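Local coordinates for protein alpha-galactosidase (PDB 3A5V) that probably hydrolyses terminal alpha-galactosyl residues from galactosides, as a tetrameric glycoside hydrolase family 27 enzyme, at residues 351-365 and 385-397. Numbering follows the deposited sequence.
Sequences NVDSSRSIEVRDLWK and VRLLKFMDSATSS. With NAG (2-acetamido-2-deoxy-beta-D-glucopyranose), chain D; NAG (2-acetamido-2-deoxy-beta-D-glucopyranose), chain B.
Asp362 OD2 is gripped by two nitrogens of Arg386, NE at 3.0 Å and NH2 at 2.8 Å, a side-on salt bridge with both donors on one oxygen. Carboxylate and guanidinium planes lie only 27° apart, and the arginine reaches across because its chain folds back at chi2 and chi3. The other oxygen, OD1, accepts a hydrogen bond from the backbone N of Lys365 in an Asx motif that suits aspartate where the strand ends, and a water links OD1 to Leu387 N. An asparagine here would probably leave the Arg386 guanidinium without its counter-charge, with the amine of Lys365 still nearby. Lys365 lays its CE over a face of that guanidinium, 3.4 Å from Arg386 NH2.

Between the strands, Arg361 and Lys389 form a hydrogen-bonded pair, Arg361 N meeting Lys389 O at 2.8 Å. On the face shared by Val360 and Phe390, branched Val360 has CG1 anti to the backbone N (chi1 -180°), leaving CG2 over the centre of the Phe390 ring, 3.7 Å from its centroid, a CH-pi contact; Trp341 meets this ring edge-to-face. Back at the Asp362 end, Leu387 CB packs 3.6 Å from Trp364 CD1, while Trp364 NE1 hydrogen-bonds to Thr259 of helix 251-263, joining sheet to barrel.

Beyond the strands, Asp392 OD2 accepts a hydrogen bond from N2 of the chain B NAG, 3.0 Å away, and small Ala394 fits beside Val352 and Ile358. Strands 358-362 and 384-390 are thus neighbouring antiparallel strands of the C-terminal beta-sandwich domain that accompanies the (beta/alpha)8 barrel of family 27 alpha-galactosidases.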
loop_
_atom_site.group_PDB
_atom_site.type_symbol
_atom_site.label_atom_id
_atom_site.label_comp_id
_atom_site.label_asym_id
_atom_site.label_seq_id
_atom_site.Cartn_x
_atom_site.Cartn_y
_atom_site.Cartn_z
ATOM N N ASN A 351 -25.214 -4.176 -29.197
ATOM C CA ASN A 351 -26.344 -3.371 -29.686
ATOM C C ASN A 351 -25.916 -2.060 -30.339
ATOM O O ASN A 351 -26.321 -0.981 -29.923
ATOM C CB ASN A 351 -27.340 -3.135 -28.551
ATOM C CG ASN A 351 -27.706 -4.434 -27.839
ATOM O OD1 ASN A 351 -27.459 -4.594 -26.645
ATOM N ND2 ASN A 351 -28.227 -5.389 -28.592
ATOM N N VAL A 352 -25.066 -2.178 -31.349
ATOM C CA VAL A 352 -24.524 -1.018 -32.043
ATOM C C VAL A 352 -24.609 -1.310 -33.521
ATOM O O VAL A 352 -24.213 -2.387 -33.988
ATOM C CB VAL A 352 -23.043 -0.709 -31.637
ATOM C CG1 VAL A 352 -22.473 0.473 -32.479
ATOM C CG2 VAL A 352 -22.927 -0.438 -30.112
ATOM N N ASP A 353 -25.160 -0.355 -34.252
ATOM C CA ASP A 353 -25.194 -0.434 -35.697
ATOM C C ASP A 353 -24.043 0.380 -36.283
ATOM O O ASP A 353 -24.110 1.626 -36.350
ATOM C CB ASP A 353 -26.552 0.069 -36.201
ATOM C CG ASP A 353 -26.630 0.116 -37.707
ATOM O OD1 ASP A 353 -25.763 -0.483 -38.371
ATOM O OD2 ASP A 353 -27.562 0.775 -38.216
ATOM N N SER A 354 -22.993 -0.319 -36.725
ATOM C CA SER A 354 -21.795 0.347 -37.251
ATOM C C SER A 354 -22.036 1.036 -38.587
ATOM O O SER A 354 -21.281 1.931 -38.965
ATOM C CB SER A 354 -20.590 -0.606 -37.338
ATOM O OG SER A 354 -20.953 -1.859 -37.877
ATOM N N SER A 355 -23.100 0.650 -39.297
ATOM C CA SER A 355 -23.424 1.294 -40.587
ATOM C C SER A 355 -24.266 2.566 -40.441
ATOM O O SER A 355 -24.548 3.229 -41.430
ATOM C CB SER A 355 -24.155 0.324 -41.522
ATOM O OG SER A 355 -25.457 0.047 -41.030
ATOM N N ARG A 356 -24.663 2.906 -39.216
ATOM C CA ARG A 356 -25.533 4.069 -38.974
ATOM C C ARG A 356 -24.840 5.363 -39.391
ATOM O O ARG A 356 -23.726 5.655 -38.935
ATOM C CB ARG A 356 -25.951 4.129 -37.497
ATOM C CG ARG A 356 -26.896 5.280 -37.119
ATOM C CD ARG A 356 -28.359 4.956 -37.326
ATOM N NE ARG A 356 -28.752 3.649 -36.786
ATOM C CZ ARG A 356 -29.378 3.458 -35.627
ATOM N NH1 ARG A 356 -29.695 4.487 -34.857
ATOM N NH2 ARG A 356 -29.699 2.229 -35.238
ATOM N N SER A 357 -25.501 6.114 -40.271
ATOM C CA SER A 357 -25.001 7.408 -40.758
ATOM C C SER A 357 -25.355 8.486 -39.758
ATOM O O SER A 357 -26.528 8.634 -39.388
ATOM C CB SER A 357 -25.611 7.754 -42.134
ATOM O OG SER A 357 -25.202 9.049 -42.542
ATOM N N ILE A 358 -24.341 9.239 -39.323
ATOM C CA ILE A 358 -24.490 10.214 -38.237
ATOM C C ILE A 358 -23.674 11.463 -38.568
ATOM O O ILE A 358 -22.536 11.362 -39.043
ATOM C CB ILE A 358 -24.021 9.624 -36.854
ATOM C CG1 ILE A 358 -24.823 8.368 -36.480
ATOM C CG2 ILE A 358 -24.137 10.664 -35.717
ATOM C CD1 ILE A 358 -24.194 7.559 -35.328
ATOM N N GLU A 359 -24.267 12.632 -38.325
ATOM C CA GLU A 359 -23.576 13.898 -38.511
ATOM C C GLU A 359 -22.605 14.142 -37.360
ATOM O O GLU A 359 -22.961 13.983 -36.188
ATOM C CB GLU A 359 -24.554 15.081 -38.579
ATOM C CG GLU A 359 -23.824 16.396 -38.872
ATOM C CD GLU A 359 -24.678 17.660 -38.745
ATOM O OE1 GLU A 359 -25.852 17.586 -38.339
ATOM O OE2 GLU A 359 -24.131 18.746 -39.040
ATOM N N VAL A 360 -21.392 14.557 -37.712
ATOM C CA VAL A 360 -20.349 14.833 -36.725
ATOM C C VAL A 360 -19.953 16.297 -36.837
ATOM O O VAL A 360 -19.672 16.791 -37.940
ATOM C CB VAL A 360 -19.098 13.948 -36.959
ATOM C CG1 VAL A 360 -18.011 14.255 -35.895
ATOM C CG2 VAL A 360 -19.484 12.457 -36.936
ATOM N N ARG A 361 -19.937 16.982 -35.700
ATOM C CA ARG A 361 -19.563 18.401 -35.646
ATOM C C ARG A 361 -18.230 18.559 -34.910
ATOM O O ARG A 361 -17.987 17.891 -33.898
ATOM C CB ARG A 361 -20.652 19.185 -34.917
ATOM C CG ARG A 361 -20.383 20.677 -34.774
ATOM C CD ARG A 361 -21.586 21.378 -34.136
ATOM N NE ARG A 361 -21.414 22.837 -34.080
ATOM C CZ ARG A 361 -21.669 23.670 -35.091
ATOM N NH1 ARG A 361 -22.079 23.197 -36.272
ATOM N NH2 ARG A 361 -21.484 24.981 -34.931
ATOM N N ASP A 362 -17.382 19.446 -35.419
ATOM C CA ASP A 362 -16.124 19.781 -34.759
ATOM C C ASP A 362 -16.414 20.991 -33.878
ATOM O O ASP A 362 -16.726 22.078 -34.391
ATOM C CB ASP A 362 -15.033 20.080 -35.794
ATOM C CG ASP A 362 -13.657 20.323 -35.169
ATOM O OD1 ASP A 362 -13.560 21.006 -34.112
ATOM O OD2 ASP A 362 -12.658 19.837 -35.750
ATOM N N LEU A 363 -16.318 20.794 -32.559
ATOM C CA LEU A 363 -16.733 21.818 -31.588
ATOM C C LEU A 363 -15.774 22.998 -31.448
ATOM O O LEU A 363 -16.201 24.123 -31.131
ATOM C CB LEU A 363 -17.008 21.187 -30.215
ATOM C CG LEU A 363 -18.127 20.138 -30.175
ATOM C CD1 LEU A 363 -18.460 19.844 -28.724
ATOM C CD2 LEU A 363 -19.405 20.595 -30.944
ATOM N N TRP A 364 -14.487 22.751 -31.669
ATOM C CA TRP A 364 -13.494 23.839 -31.677
ATOM C C TRP A 364 -13.646 24.726 -32.904
ATOM O O TRP A 364 -13.627 25.957 -32.790
ATOM C CB TRP A 364 -12.058 23.295 -31.592
ATOM C CG TRP A 364 -11.726 22.857 -30.177
ATOM C CD1 TRP A 364 -11.431 21.584 -29.755
ATOM C CD2 TRP A 364 -11.700 23.688 -29.005
ATOM N NE1 TRP A 364 -11.210 21.573 -28.400
ATOM C CE2 TRP A 364 -11.363 22.849 -27.909
ATOM C CE3 TRP A 364 -11.902 25.064 -28.778
ATOM C CZ2 TRP A 364 -11.239 23.331 -26.595
ATOM C CZ3 TRP A 364 -11.783 25.551 -27.458
ATOM C CH2 TRP A 364 -11.452 24.682 -26.385
ATOM N N LYS A 365 -13.785 24.091 -34.067
ATOM C CA LYS A 365 -13.958 24.805 -35.341
ATOM C C LYS A 365 -15.369 25.360 -35.464
ATOM O O LYS A 365 -15.611 26.312 -36.230
ATOM C CB LYS A 365 -13.595 23.891 -36.524
ATOM C CG LYS A 365 -12.106 23.554 -36.564
ATOM C CD LYS A 365 -11.712 22.433 -37.554
ATOM C CE LYS A 365 -10.517 21.614 -37.000
ATOM N NZ LYS A 365 -9.232 22.368 -36.935
ATOM N N VAL A 385 -5.773 17.523 -29.723
ATOM C CA VAL A 385 -7.091 16.875 -29.694
ATOM C C VAL A 385 -7.924 17.258 -30.907
ATOM O O VAL A 385 -7.709 18.314 -31.504
ATOM C CB VAL A 385 -7.927 17.234 -28.402
ATOM C CG1 VAL A 385 -7.352 16.519 -27.140
ATOM C CG2 VAL A 385 -8.051 18.780 -28.212
ATOM N N ARG A 386 -8.859 16.382 -31.271
ATOM C CA ARG A 386 -10.039 16.799 -32.029
ATOM C C ARG A 386 -11.237 16.478 -31.138
ATOM O O ARG A 386 -11.345 15.363 -30.619
ATOM C CB ARG A 386 -10.156 16.090 -33.393
ATOM C CG ARG A 386 -9.005 16.411 -34.380
ATOM C CD ARG A 386 -8.993 17.887 -34.830
ATOM N NE ARG A 386 -10.147 18.235 -35.668
ATOM C CZ ARG A 386 -10.237 17.983 -36.977
ATOM N NH1 ARG A 386 -9.238 17.371 -37.620
ATOM N NH2 ARG A 386 -11.331 18.344 -37.644
ATOM N N LEU A 387 -12.105 17.469 -30.961
ATOM C CA LEU A 387 -13.255 17.382 -30.073
ATOM C C LEU A 387 -14.510 17.357 -30.937
ATOM O O LEU A 387 -14.807 18.344 -31.642
ATOM C CB LEU A 387 -13.295 18.595 -29.119
ATOM C CG LEU A 387 -14.572 18.749 -28.275
ATOM C CD1 LEU A 387 -14.811 17.524 -27.392
ATOM C CD2 LEU A 387 -14.548 20.022 -27.431
ATOM N N LEU A 388 -15.241 16.244 -30.873
ATOM C CA LEU A 388 -16.343 15.990 -31.791
ATOM C C LEU A 388 -17.638 15.803 -31.045
ATOM O O LEU A 388 -17.653 15.243 -29.927
ATOM C CB LEU A 388 -16.086 14.713 -32.626
ATOM C CG LEU A 388 -14.708 14.592 -33.294
ATOM C CD1 LEU A 388 -14.542 13.196 -33.922
ATOM C CD2 LEU A 388 -14.490 15.713 -34.330
ATOM N N LYS A 389 -18.726 16.256 -31.668
ATOM C CA LYS A 389 -20.065 15.899 -31.217
ATOM C C LYS A 389 -20.808 15.120 -32.300
ATOM O O LYS A 389 -20.957 15.594 -33.433
ATOM C CB LYS A 389 -20.864 17.149 -30.820
ATOM C CG LYS A 389 -22.260 16.822 -30.250
ATOM C CD LYS A 389 -23.025 18.105 -29.955
ATOM C CE LYS A 389 -24.441 17.821 -29.456
ATOM N NZ LYS A 389 -25.114 19.108 -29.160
ATOM N N PHE A 390 -21.262 13.924 -31.932
ATOM C CA PHE A 390 -22.091 13.085 -32.798
ATOM C C PHE A 390 -23.532 13.467 -32.532
ATOM O O PHE A 390 -23.971 13.447 -31.376
ATOM C CB PHE A 390 -21.856 11.594 -32.495
ATOM C CG PHE A 390 -20.603 11.028 -33.139
ATOM C CD1 PHE A 390 -19.341 11.498 -32.782
ATOM C CD2 PHE A 390 -20.699 10.025 -34.097
ATOM C CE1 PHE A 390 -18.160 10.980 -33.393
ATOM C CE2 PHE A 390 -19.556 9.494 -34.705
ATOM C CZ PHE A 390 -18.274 9.979 -34.361
ATOM N N MET A 391 -24.260 13.824 -33.591
ATOM C CA MET A 391 -25.597 14.411 -33.444
ATOM C C MET A 391 -26.690 13.364 -33.239
ATOM O O MET A 391 -27.850 13.687 -33.004
ATOM C CB MET A 391 -25.913 15.341 -34.629
ATOM C CG MET A 391 -24.913 16.470 -34.799
ATOM S SD MET A 391 -24.805 17.602 -33.382
ATOM C CE MET A 391 -26.347 18.478 -33.583
ATOM N N ASP A 392 -26.288 12.098 -33.302
ATOM C CA ASP A 392 -27.169 10.984 -33.014
ATOM C C ASP A 392 -26.300 9.828 -32.511
ATOM O O ASP A 392 -25.065 9.934 -32.453
ATOM C CB ASP A 392 -27.963 10.576 -34.273
ATOM C CG ASP A 392 -29.339 9.943 -33.944
ATOM O OD1 ASP A 392 -29.517 9.351 -32.856
ATOM O OD2 ASP A 392 -30.257 10.052 -34.783
ATOM N N SER A 393 -26.959 8.739 -32.136
ATOM C CA SER A 393 -26.308 7.564 -31.574
ATOM C C SER A 393 -26.426 6.384 -32.535
ATOM O O SER A 393 -27.421 6.257 -33.250
ATOM C CB SER A 393 -26.995 7.203 -30.256
ATOM O OG SER A 393 -26.490 5.989 -29.740
ATOM N N ALA A 394 -25.421 5.515 -32.537
ATOM C CA ALA A 394 -25.507 4.241 -33.270
ATOM C C ALA A 394 -26.127 3.102 -32.450
ATOM O O ALA A 394 -26.230 1.980 -32.935
ATOM C CB ALA A 394 -24.132 3.827 -33.809
ATOM N N THR A 395 -26.551 3.387 -31.223
ATOM C CA THR A 395 -27.048 2.340 -30.325
ATOM C C THR A 395 -28.406 1.812 -30.827
ATOM O O THR A 395 -29.277 2.601 -31.195
ATOM C CB THR A 395 -27.137 2.835 -28.853
ATOM O OG1 THR A 395 -25.804 3.113 -28.360
ATOM C CG2 THR A 395 -27.803 1.784 -27.944
ATOM N N SER A 396 -28.541 0.486 -30.875
ATOM C CA SER A 396 -29.783 -0.188 -31.248
ATOM C C SER A 396 -30.579 -0.531 -29.995
ATOM O O SER A 396 -30.016 -0.976 -28.986
ATOM C CB SER A 396 -29.483 -1.495 -32.000
ATOM O OG SER A 396 -28.955 -1.281 -33.307
ATOM N N SER A 397 -31.896 -0.353 -30.061
ATOM C CA SER A 397 -32.799 -0.839 -29.001
ATOM C C SER A 397 -32.588 -2.323 -28.660
ATOM O O SER A 397 -32.274 -3.174 -29.510
ATOM C CB SER A 397 -34.256 -0.597 -29.394
ATOM O OG SER A 397 -34.491 0.794 -29.550
ATOM O OXT SER A 397 -32.718 -2.712 -27.494
HETATM C C1 NAG D . -27.005 12.305 -41.217
HETATM C C2 NAG D . -28.108 11.448 -41.866
HETATM C C3 NAG D . -29.471 11.735 -41.229
HETATM C C4 NAG D . -29.397 11.591 -39.708
HETATM C C5 NAG D . -28.202 12.390 -39.153
HETATM C C6 NAG D . -28.044 12.168 -37.646
HETATM C C7 NAG D . -28.116 10.648 -44.169
HETATM C C8 NAG D . -27.975 11.005 -45.624
HETATM N N2 NAG D . -28.164 11.662 -43.306
HETATM O O3 NAG D . -30.445 10.849 -41.740
HETATM O O4 NAG D . -30.578 12.106 -39.121
HETATM O O5 NAG D . -27.014 12.039 -39.822
HETATM O O6 NAG D . -27.053 13.019 -37.125
HETATM O O7 NAG D . -28.207 9.461 -43.824
HETATM C C1 NAG B . -31.402 11.083 -38.526
HETATM C C2 NAG B . -32.324 11.702 -37.468
HETATM C C3 NAG B . -33.346 10.699 -36.926
HETATM C C4 NAG B . -33.960 9.800 -38.013
HETATM C C5 NAG B . -32.899 9.326 -39.019
HETATM C C6 NAG B . -33.505 8.548 -40.190
HETATM C C7 NAG B . -31.337 13.527 -36.167
HETATM C C8 NAG B . -30.543 13.902 -34.945
HETATM N N2 NAG B . -31.586 12.232 -36.332
HETATM O O3 NAG B . -34.352 11.422 -36.237
HETATM O O4 NAG B . -34.560 8.676 -37.401
HETATM O O5 NAG B . -32.170 10.437 -39.520
HETATM O O6 NAG B . -34.111 9.446 -41.104
HETATM O O7 NAG B . -31.702 14.400 -36.952
HETATM O O HOH W 1 -11.494 19.756 -32.745
#